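Local coordinates for protein N-acetylmuramoyl-L-alanine amidase (Peptoclostridium difficile, PDB 4RN7) that probably hydrolyses the amide bond between N-acetylmuramic acid and L-alanine in peptidoglycan, as a zinc-dependent Amidase_3-family enzyme of which this chain is the C-terminal part, at residues Glu109-Val122 against Gln169-Tyr181. Residues are numbered along the deposited sequence; the frame is centred on the assembly and turned at random.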
ATOM      1  N   GLU A 109       3.089   8.656  11.911  1.00 41.53           N
ATOM      2  CA  GLU A 109       1.728   9.133  12.124  1.00 47.64           C
ATOM      3  C   GLU A 109       0.798   8.709  10.971  1.00 41.89           C
ATOM      4  O   GLU A 109      -0.336   8.271  11.198  1.00 41.21           O
ATOM      5  CB  GLU A 109       1.734  10.655  12.304  1.00 53.86           C
ATOM      6  CG  GLU A 109       2.350  11.148  13.629  1.00 65.92           C
ATOM      7  CD  GLU A 109       3.839  10.837  13.784  1.00 70.51           C
ATOM      8  OE1 GLU A 109       4.577  10.843  12.776  1.00 63.01           O
ATOM      9  OE2 GLU A 109       4.273  10.583  14.926  1.00 76.54           O
ATOM     10  N   LEU A 110       1.285   8.839   9.741  1.00 37.28           N
ATOM     11  CA  LEU A 110       0.535   8.401   8.562  1.00 35.33           C
ATOM     12  C   LEU A 110       0.223   6.905   8.643  1.00 36.44           C
ATOM     13  O   LEU A 110      -0.900   6.478   8.374  1.00 35.06           O
ATOM     14  CB  LEU A 110       1.330   8.708   7.285  1.00 35.37           C
ATOM     15  CG  LEU A 110       0.818   8.138   5.956  1.00 33.08           C
ATOM     16  CD1 LEU A 110      -0.574   8.673   5.612  1.00 36.90           C
ATOM     17  CD2 LEU A 110       1.803   8.438   4.830  1.00 31.37           C
ATOM     18  N   ALA A 111       1.229   6.120   9.024  1.00 35.74           N
ATOM     19  CA  ALA A 111       1.084   4.676   9.157  1.00 32.85           C
ATOM     20  C   ALA A 111       0.005   4.305  10.170  1.00 37.82           C
ATOM     21  O   ALA A 111      -0.829   3.441   9.903  1.00 35.53           O
ATOM     22  CB  ALA A 111       2.420   4.041   9.546  1.00 33.57           C
ATOM     23  N   GLN A 112       0.027   4.941  11.338  1.00 38.21           N
ATOM     24  CA  GLN A 112      -0.945   4.604  12.371  1.00 39.12           C
ATOM     25  C   GLN A 112      -2.368   4.984  11.956  1.00 40.35           C
ATOM     26  O   GLN A 112      -3.315   4.221  12.176  1.00 41.71           O
ATOM     27  CB  GLN A 112      -0.585   5.254  13.708  1.00 44.51           C
ATOM     28  CG  GLN A 112      -1.471   4.791  14.861  1.00 55.23           C
ATOM     29  CD  GLN A 112      -1.383   3.288  15.106  1.00 62.66           C
ATOM     30  OE1 GLN A 112      -0.479   2.817  15.796  1.00 71.36           O
ATOM     31  NE2 GLN A 112      -2.323   2.529  14.536  1.00 47.13           N
ATOM     32  N   THR A 113      -2.516   6.162  11.355  1.00 41.50           N
ATOM     33  CA  THR A 113      -3.830   6.636  10.931  1.00 46.33           C
ATOM     34  C   THR A 113      -4.423   5.715   9.858  1.00 35.65           C
ATOM     35  O   THR A 113      -5.575   5.276   9.975  1.00 37.04           O
ATOM     36  CB  THR A 113      -3.762   8.096  10.445  1.00 47.69           C
ATOM     37  OG1 THR A 113      -3.306   8.920  11.522  1.00 46.95           O
ATOM     38  CG2 THR A 113      -5.128   8.582   9.991  1.00 48.32           C
ATOM     39  N   VAL A 114      -3.628   5.412   8.835  1.00 32.64           N
ATOM     40  CA  VAL A 114      -4.065   4.498   7.781  1.00 29.95           C
ATOM     41  C   VAL A 114      -4.359   3.100   8.343  1.00 38.02           C
ATOM     42  O   VAL A 114      -5.430   2.540   8.094  1.00 33.06           O
ATOM     43  CB  VAL A 114      -3.053   4.444   6.626  1.00 31.24           C
ATOM     44  CG1 VAL A 114      -3.334   3.254   5.707  1.00 27.60           C
ATOM     45  CG2 VAL A 114      -3.093   5.759   5.832  1.00 34.61           C
ATOM     46  N   GLN A 115      -3.429   2.553   9.122  1.00 32.73           N
ATOM     47  CA  GLN A 115      -3.640   1.234   9.744  1.00 35.03           C
ATOM     48  C   GLN A 115      -4.924   1.146  10.576  1.00 36.55           C
ATOM     49  O   GLN A 115      -5.711   0.207  10.414  1.00 35.21           O
ATOM     50  CB  GLN A 115      -2.430   0.843  10.598  1.00 30.11           C
ATOM     51  CG  GLN A 115      -2.607  -0.454  11.384  1.00 32.39           C
ATOM     52  CD  GLN A 115      -2.441  -1.689  10.518  1.00 33.49           C
ATOM     53  OE1 GLN A 115      -1.878  -1.626   9.425  1.00 33.06           O
ATOM     54  NE2 GLN A 115      -2.929  -2.828  11.011  1.00 30.85           N
ATOM     55  N   SER A 116      -5.144   2.115  11.459  1.00 35.77           N
ATOM     56  CA  SER A 116      -6.343   2.105  12.288  1.00 38.86           C
ATOM     57  C   SER A 116      -7.621   2.221  11.462  1.00 41.10           C
ATOM     58  O   SER A 116      -8.630   1.596  11.778  1.00 39.69           O
ATOM     59  CB  SER A 116      -6.277   3.219  13.328  1.00 49.94           C
ATOM     60  OG  SER A 116      -5.220   2.980  14.231  1.00 49.60           O
ATOM     61  N   THR A 117      -7.569   3.014  10.396  1.00 36.57           N
ATOM     62  CA  THR A 117      -8.745   3.224   9.564  1.00 41.09           C
ATOM     63  C   THR A 117      -9.072   1.953   8.772  1.00 35.94           C
ATOM     64  O   THR A 117     -10.243   1.564   8.654  1.00 38.58           O
ATOM     65  CB  THR A 117      -8.544   4.427   8.623  1.00 41.78           C
ATOM     66  OG1 THR A 117      -8.216   5.584   9.408  1.00 40.60           O
ATOM     67  CG2 THR A 117      -9.819   4.702   7.844  1.00 43.87           C
ATOM     68  N   ILE A 118      -8.036   1.309   8.241  1.00 33.77           N
ATOM     69  CA  ILE A 118      -8.201   0.044   7.535  1.00 33.23           C
ATOM     70  C   ILE A 118      -8.909  -0.948   8.451  1.00 36.46           C
ATOM     71  O   ILE A 118      -9.904  -1.558   8.057  1.00 39.61           O
ATOM     72  CB  ILE A 118      -6.847  -0.556   7.095  1.00 32.80           C
ATOM     73  CG1 ILE A 118      -6.226   0.257   5.963  1.00 29.88           C
ATOM     74  CG2 ILE A 118      -7.032  -1.986   6.613  1.00 31.88           C
ATOM     75  CD1 ILE A 118      -4.790  -0.152   5.656  1.00 27.24           C
ATOM     76  N   VAL A 119      -8.414  -1.079   9.680  1.00 34.02           N
ATOM     77  CA  VAL A 119      -9.007  -2.002  10.648  1.00 39.49           C
ATOM     78  C   VAL A 119     -10.505  -1.757  10.879  1.00 46.97           C
ATOM     79  O   VAL A 119     -11.271  -2.698  11.129  1.00 45.78           O
ATOM     80  CB  VAL A 119      -8.226  -1.981  11.986  1.00 34.85           C
ATOM     81  CG1 VAL A 119      -8.920  -2.824  13.029  1.00 40.37           C
ATOM     82  CG2 VAL A 119      -6.808  -2.499  11.746  1.00 42.24           C
ATOM     83  N   SER A 120     -10.931  -0.501  10.777  1.00 46.66           N
ATOM     84  CA  SER A 120     -12.338  -0.174  10.991  0.69 45.55           C
ATOM     85  C   SER A 120     -13.200  -0.553   9.787  1.00 50.29           C
ATOM     86  O   SER A 120     -14.368  -0.902   9.949  1.00 52.52           O
ATOM     87  CB  SER A 120     -12.508   1.306  11.322  0.69 47.64           C
ATOM     88  OG  SER A 120     -12.185   2.111  10.203  0.69 48.92           O
ATOM     89  N   TYR A 121     -12.620  -0.494   8.594  1.00 42.17           N
ATOM     90  CA  TYR A 121     -13.339  -0.782   7.349  1.00 42.34           C
ATOM     91  C   TYR A 121     -13.428  -2.257   6.944  1.00 47.82           C
ATOM     92  O   TYR A 121     -14.476  -2.701   6.480  1.00 53.91           O
ATOM     93  CB  TYR A 121     -12.754   0.049   6.200  1.00 37.55           C
ATOM     94  CG  TYR A 121     -13.350   1.430   6.145  1.00 39.67           C
ATOM     95  CD1 TYR A 121     -12.977   2.405   7.064  1.00 43.31           C
ATOM     96  CD2 TYR A 121     -14.303   1.757   5.188  1.00 46.04           C
ATOM     97  CE1 TYR A 121     -13.532   3.674   7.027  1.00 47.98           C
ATOM     98  CE2 TYR A 121     -14.864   3.022   5.142  1.00 48.39           C
ATOM     99  CZ  TYR A 121     -14.474   3.977   6.062  1.00 51.00           C
ATOM    100  OH  TYR A 121     -15.030   5.236   6.018  1.00 52.54           O
ATOM    101  N   VAL A 122     -12.339  -3.007   7.097  1.00 38.29           N
ATOM    102  CA  VAL A 122     -12.350  -4.419   6.698  1.00 35.54           C
ATOM    103  C   VAL A 122     -12.419  -5.345   7.909  1.00 41.14           C
ATOM    104  O   VAL A 122     -12.772  -6.529   7.779  1.00 44.18           O
ATOM    105  CB  VAL A 122     -11.146  -4.794   5.815  1.00 34.87           C
ATOM    106  CG1 VAL A 122     -11.358  -4.297   4.402  1.00 46.31           C
ATOM    107  CG2 VAL A 122      -9.877  -4.219   6.388  1.00 45.55           C
ATOM    108  N   GLN A 169     -13.540  -2.333  -0.041  1.00 33.89           N
ATOM    109  CA  GLN A 169     -13.571  -1.923   1.358  0.52 34.55           C
ATOM    110  C   GLN A 169     -12.191  -1.510   1.822  1.00 34.01           C
ATOM    111  O   GLN A 169     -12.039  -0.496   2.492  1.00 34.26           O
ATOM    112  CB  GLN A 169     -14.036  -3.068   2.237  0.52 38.36           C
ATOM    113  CG  GLN A 169     -15.467  -3.474   2.052  0.52 37.50           C
ATOM    114  CD  GLN A 169     -15.854  -4.538   3.048  0.52 57.40           C
ATOM    115  OE1 GLN A 169     -16.403  -4.241   4.112  0.52 59.65           O
ATOM    116  NE2 GLN A 169     -15.553  -5.790   2.718  0.52 53.29           N
ATOM    117  N   LEU A 170     -11.191  -2.311   1.463  1.00 34.35           N
ATOM    118  CA  LEU A 170      -9.811  -2.054   1.850  1.00 31.42           C
ATOM    119  C   LEU A 170      -9.358  -0.726   1.256  1.00 31.13           C
ATOM    120  O   LEU A 170      -8.791   0.117   1.952  1.00 32.04           O
ATOM    121  CB  LEU A 170      -8.918  -3.206   1.375  1.00 31.69           C
ATOM    122  CG  LEU A 170      -7.409  -2.998   1.438  1.00 38.31           C
ATOM    123  CD1 LEU A 170      -6.973  -2.702   2.866  1.00 34.62           C
ATOM    124  CD2 LEU A 170      -6.700  -4.231   0.894  1.00 35.99           C
ATOM    125  N   ALA A 171      -9.643  -0.529  -0.028  1.00 30.82           N
ATOM    126  CA  ALA A 171      -9.282   0.716  -0.697  1.00 30.50           C
ATOM    127  C   ALA A 171      -9.985   1.904  -0.048  1.00 32.25           C
ATOM    128  O   ALA A 171      -9.372   2.951   0.144  1.00 33.15           O
ATOM    129  CB  ALA A 171      -9.585   0.655  -2.195  1.00 30.61           C
ATOM    130  N   GLU A 172     -11.255   1.736   0.313  1.00 33.57           N
ATOM    131  CA  GLU A 172     -11.989   2.827   0.950  1.00 36.07           C
ATOM    132  C   GLU A 172     -11.356   3.170   2.301  1.00 35.94           C
ATOM    133  O   GLU A 172     -11.177   4.348   2.634  1.00 36.98           O
ATOM    134  CB  GLU A 172     -13.469   2.471   1.116  1.00 37.73           C
ATOM    135  CG  GLU A 172     -14.331   3.594   1.698  1.00 42.18           C
ATOM    136  CD  GLU A 172     -14.382   4.849   0.835  1.00 49.69           C
ATOM    137  OE1 GLU A 172     -14.140   4.771  -0.389  1.00 45.95           O
ATOM    138  OE2 GLU A 172     -14.669   5.928   1.391  1.00 50.18           O
ATOM    139  N   GLY A 173     -10.992   2.137   3.057  1.00 35.18           N
ATOM    140  CA  GLY A 173     -10.328   2.331   4.334  1.00 38.19           C
ATOM    141  C   GLY A 173      -9.021   3.088   4.178  1.00 36.33           C
ATOM    142  O   GLY A 173      -8.723   4.003   4.949  1.00 35.70           O
ATOM    143  N   ILE A 174      -8.239   2.712   3.172  1.00 32.90           N
ATOM    144  CA  ILE A 174      -6.983   3.399   2.898  1.00 32.36           C
ATOM    145  C   ILE A 174      -7.216   4.863   2.521  1.00 36.13           C
ATOM    146  O   ILE A 174      -6.539   5.759   3.032  1.00 34.03           O
ATOM    147  CB  ILE A 174      -6.186   2.693   1.789  1.00 30.95           C
ATOM    148  CG1 ILE A 174      -5.812   1.269   2.229  1.00 30.17           C
ATOM    149  CG2 ILE A 174      -4.927   3.482   1.453  1.00 31.07           C
ATOM    150  CD1 ILE A 174      -5.277   0.412   1.090  1.00 31.44           C
ATOM    151  N   VAL A 175      -8.171   5.102   1.626  1.00 34.05           N
ATOM    152  CA  VAL A 175      -8.520   6.471   1.247  1.00 35.69           C
ATOM    153  C   VAL A 175      -8.816   7.327   2.473  1.00 37.20           C
ATOM    154  O   VAL A 175      -8.250   8.408   2.638  1.00 39.10           O
ATOM    155  CB  VAL A 175      -9.735   6.514   0.318  1.00 37.02           C
ATOM    156  CG1 VAL A 175     -10.183   7.953   0.092  1.00 42.49           C
ATOM    157  CG2 VAL A 175      -9.399   5.859  -1.005  1.00 37.30           C
ATOM    158  N   GLN A 176      -9.690   6.832   3.345  1.00 37.99           N
ATOM    159  CA  GLN A 176     -10.097   7.618   4.499  1.00 40.02           C
ATOM    160  C   GLN A 176      -8.936   7.874   5.450  1.00 39.56           C
ATOM    161  O   GLN A 176      -8.863   8.941   6.057  1.00 41.04           O
ATOM    162  CB  GLN A 176     -11.274   6.960   5.223  1.00 41.60           C
ATOM    163  CG  GLN A 176     -12.566   6.986   4.408  1.00 45.14           C
ATOM    164  CD  GLN A 176     -12.945   8.389   3.953  1.00 54.98           C
ATOM    165  OE1 GLN A 176     -12.658   9.379   4.630  1.00 58.15           O
ATOM    166  NE2 GLN A 176     -13.587   8.479   2.792  1.00 53.53           N
ATOM    167  N   GLY A 177      -8.020   6.913   5.560  1.00 37.81           N
ATOM    168  CA  GLY A 177      -6.842   7.094   6.394  1.00 37.71           C
ATOM    169  C   GLY A 177      -5.921   8.167   5.839  1.00 38.38           C
ATOM    170  O   GLY A 177      -5.427   9.032   6.569  1.00 42.28           O
ATOM    171  N   VAL A 178      -5.685   8.105   4.535  1.00 36.39           N
ATOM    172  CA  VAL A 178      -4.877   9.117   3.868  1.00 36.70           C
ATOM    173  C   VAL A 178      -5.495  10.509   4.000  1.00 40.95           C
ATOM    174  O   VAL A 178      -4.798  11.469   4.329  1.00 43.17           O
ATOM    175  CB  VAL A 178      -4.695   8.775   2.390  1.00 35.98           C
ATOM    176  CG1 VAL A 178      -3.993   9.918   1.647  1.00 37.25           C
ATOM    177  CG2 VAL A 178      -3.907   7.494   2.260  1.00 34.47           C
ATOM    178  N   LEU A 179      -6.798  10.613   3.749  1.00 40.21           N
ATOM    179  CA  LEU A 179      -7.478  11.909   3.795  1.00 48.22           C
ATOM    180  C   LEU A 179      -7.452  12.481   5.206  1.00 49.91           C
ATOM    181  O   LEU A 179      -7.304  13.692   5.397  1.00 49.58           O
ATOM    182  CB  LEU A 179      -8.926  11.783   3.309  1.00 43.38           C
ATOM    183  CG  LEU A 179      -9.167  11.472   1.835  1.00 42.94           C
ATOM    184  CD1 LEU A 179     -10.640  11.314   1.550  1.00 44.76           C
ATOM    185  CD2 LEU A 179      -8.586  12.580   0.983  1.00 56.35           C
ATOM    186  N   SER A 180      -7.606  11.598   6.187  1.00 48.67           N
ATOM    187  CA  SER A 180      -7.561  11.981   7.590  1.00 52.06           C
ATOM    188  C   SER A 180      -6.169  12.476   7.980  1.00 57.27           C
ATOM    189  O   SER A 180      -6.032  13.393   8.791  1.00 57.74           O
ATOM    190  CB  SER A 180      -7.978  10.807   8.469  1.00 51.61           C
ATOM    191  OG  SER A 180      -7.854  11.132   9.835  1.00 61.83           O
ATOM    192  N   TYR A 181      -5.135  11.871   7.399  1.00 49.18           N
ATOM    193  CA  TYR A 181      -3.776  12.346   7.622  1.00 47.46           C
ATOM    194  C   TYR A 181      -3.581  13.720   6.982  1.00 50.10           C
ATOM    195  O   TYR A 181      -3.136  14.661   7.645  1.00 53.37           O
ATOM    196  CB  TYR A 181      -2.742  11.363   7.061  1.00 49.50           C
ATOM    197  CG  TYR A 181      -1.324  11.886   7.187  1.00 48.14           C
ATOM    198  CD1 TYR A 181      -0.651  11.832   8.402  1.00 46.93           C
ATOM    199  CD2 TYR A 181      -0.666  12.453   6.100  1.00 50.32           C
ATOM    200  CE1 TYR A 181       0.639  12.319   8.532  1.00 49.49           C
ATOM    201  CE2 TYR A 181       0.630  12.939   6.220  1.00 50.34           C
ATOM    202  CZ  TYR A 181       1.273  12.872   7.438  1.00 51.64           C
ATOM    203  OH  TYR A 181       2.555  13.356   7.565  1.00 57.76           O
TER
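Two neighbouring helices on one side of the mixed sheet of this Amidase_3 domain meet where Val114 and Ile118 lie against Gly177 and Gly173. The short segments 109-122 and 169-181 run roughly antiparallel, 143° apart, with axes only 7.8 Å from each other at closest approach. Neither glycine puts a side chain between the backbones. Gly177 faces Val114 CA directly, with the two CA atoms 4.0 Å apart, and Gly173 faces Ile118 and Tyr121.

Thr113 and Thr117 turn their methyls to the bare glycine backbone. Thr117 CG2 sits 3.2 Å from Gly173 O. The torsion of Thr117 (chi1 -56°) sets CG2 anti to the backbone N and turns OG1 back to its own helix. There OG1 donates to Thr113 O at 2.7 Å, and this carbonyl also takes the Thr117 N-H from the opposite face of its plane. Thr113 OG1 bonds to Glu109 O in the same way; both hydroxyls donate within helix 107-122.

In the zinc amidase fold this helix pair covers one side of the sheet, and the Leu170 side chain is about 10 Å from that of the zinc ligand His82. An aromatic ring packs near each end. Leu110 CB lies over one face of Tyr181, 3.9 Å from the ring centroid, and Leu110 CD1 touches CG of that ring. Toward the other end Gly173 CA packs against one face of the Tyr121 ring in a CH-pi contact. The Tyr121 hydroxyl reaches Gln176 CG at 3.4 Å, and Glu172 CG meets Tyr121 CE2. Gln176 NE2 donates a hydrogen bond to Glu172 OE2, nearly straight at 167°. Beyond Tyr121, Val122 CG1 lies against Leu170 N and Gln169 CB.

On the sheet side the contact is aliphatic. Ile118 and Ile174 lie side by side, and Ile118 CG2 meets Leu170 CD1 at 3.8 Å. Ile118 and Leu170 also rest on Ile95 of strand 95-99, while Val114 packs on Ile145 and Ile147.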